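Local coordinates for peptidoglycan glycosyltransferase (Eggerthella lenta, PDB 4MNR), which is probably a cell-wall protein of the penicillin-binding-protein family, with a transpeptidase-type domain of the beta-lactamase-like superfamily and a smaller dimerisation-type domain, at residues P317-T320 with V321-A325. Residues are numbered along the deposited sequence; the frame is centred on the assembly and turned at random.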
loop_
_atom_site.group_PDB
_atom_site.type_symbol
_atom_site.label_atom_id
_atom_site.label_comp_id
_atom_site.label_asym_id
_atom_site.label_seq_id
_atom_site.Cartn_x
_atom_site.Cartn_y
_atom_site.Cartn_z
ATOM N N PRO A 317 11.161 -2.736 9.125
ATOM C CA PRO A 317 10.466 -2.965 7.848
ATOM C C PRO A 317 10.520 -1.800 6.861
ATOM O O PRO A 317 10.495 -0.632 7.259
ATOM C CB PRO A 317 9.020 -3.172 8.282
ATOM C CG PRO A 317 8.903 -2.379 9.572
ATOM C CD PRO A 317 10.220 -2.568 10.251
ATOM N N GLN A 318 10.616 -2.136 5.579
ATOM C CA GLN A 318 10.426 -1.160 4.510
ATOM C C GLN A 318 9.417 -1.796 3.577
ATOM O O GLN A 318 9.568 -2.955 3.188
ATOM C CB GLN A 318 11.716 -0.922 3.742
ATOM C CG GLN A 318 12.867 -0.469 4.610
ATOM C CD GLN A 318 14.114 -0.214 3.798
ATOM O OE1 GLN A 318 15.152 -0.846 4.008
ATOM N NE2 GLN A 318 14.023 0.714 2.860
ATOM N N ALA A 319 8.397 -1.042 3.200
ATOM C CA ALA A 319 7.315 -1.649 2.448
ATOM C C ALA A 319 6.845 -0.740 1.336
ATOM O O ALA A 319 6.934 0.485 1.446
ATOM C CB ALA A 319 6.146 -1.955 3.375
ATOM N N THR A 320 6.291 -1.346 0.291
ATOM C CA THR A 320 5.555 -0.553 -0.691
ATOM C C THR A 320 4.154 -0.263 -0.183
ATOM O O THR A 320 3.674 -0.924 0.727
ATOM C CB THR A 320 5.451 -1.294 -2.027
ATOM O OG1 THR A 320 4.815 -2.561 -1.833
ATOM C CG2 THR A 320 6.817 -1.511 -2.613
ATOM N N VAL A 321 3.477 0.714 -0.782
ATOM C CA VAL A 321 2.097 0.988 -0.393
ATOM C C VAL A 321 1.223 -0.217 -0.760
ATOM O O VAL A 321 0.304 -0.593 -0.026
ATOM C CB VAL A 321 1.590 2.286 -1.043
ATOM C CG1 VAL A 321 0.142 2.573 -0.621
ATOM C CG2 VAL A 321 2.514 3.434 -0.645
ATOM N N LEU A 322 1.550 -0.855 -1.882
ATOM C CA LEU A 322 0.869 -2.085 -2.285
ATOM C C LEU A 322 0.994 -3.168 -1.215
ATOM O O LEU A 322 -0.002 -3.821 -0.871
ATOM C CB LEU A 322 1.441 -2.586 -3.617
ATOM C CG LEU A 322 0.900 -3.918 -4.123
ATOM C CD1 LEU A 322 -0.627 -3.877 -4.311
ATOM C CD2 LEU A 322 1.589 -4.321 -5.428
ATOM N N GLU A 323 2.201 -3.334 -0.662
ATOM C CA GLU A 323 2.409 -4.312 0.400
ATOM C C GLU A 323 1.550 -3.976 1.621
ATOM O O GLU A 323 0.946 -4.864 2.217
ATOM C CB GLU A 323 3.880 -4.395 0.811
ATOM C CG GLU A 323 4.127 -5.146 2.121
ATOM C CD GLU A 323 3.763 -6.634 2.059
ATOM O OE1 GLU A 323 3.923 -7.267 0.993
ATOM O OE2 GLU A 323 3.311 -7.176 3.092
HETATM N N MSE A 324 1.483 -2.703 1.992
HETATM C CA MSE A 324 0.657 -2.347 3.146
HETATM C C MSE A 324 -0.830 -2.563 2.892
HETATM O O MSE A 324 -1.575 -2.914 3.796
HETATM C CB MSE A 324 0.954 -0.921 3.648
HETATM C CG MSE A 324 2.391 -0.741 4.106
HETATM SE SE MSE A 324 3.017 -2.144 5.330
HETATM C CE MSE A 324 1.689 -1.929 6.746
ATOM N N ALA A 325 -1.269 -2.384 1.651
ATOM C CA ALA A 325 -2.636 -2.707 1.306
ATOM C C ALA A 325 -2.852 -4.211 1.427
ATOM O O ALA A 325 -3.883 -4.645 1.921
ATOM C CB ALA A 325 -2.971 -2.213 -0.100
#
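A chi1 of 58° sets Thr320 OG1 between its own backbone N and carbonyl carbon, and from there the hydroxyl meets Glu323 as the helix begins. In Met324, a selenomethionine, chi1 of -61° puts CG beside the backbone N, anti to the carbonyl carbon, and further bends at chi2 and chi3 fold the selenium back to Ala319. Thr320 is the N-cap of helix 321-332. Its OG1 accepts from Glu323 N at 3.0 Å, with an N-H...O angle of 152°. The side chains of Thr320 and Glu323 cross at about a right angle, and Glu323 CB lies 3.4 Å from Thr320 OG1. The backbone of Thr320 joins in, since its O accepts from Met324 N at 3.1 Å. This starts the regular i to i+4 ladder, and Ala325 N to Val321 O follows at 2.9 Å. Hydroxyl and carbonyl of one residue thus serve two amides of the first turn. Ala319 adds an apolar touch. Ala319 CB rests on Met324 SE at 3.7 Å. Glu323 CG lies a little farther from the same methyl. The contact is buried. Thr320 N is hydrogen-bonded to Ser279 OG, and Ala319 pairs by backbone with Tyr181. Val321 and Ala325 pack on strands 130-135 and 425-431, while Met324 lies against Trp413 and Val415 of strand 409-418. The arrangement is a classic threonine N-cap, here starting a helix that packs on the central five-stranded antiparallel sheet of the penicillin-binding-protein transpeptidase fold.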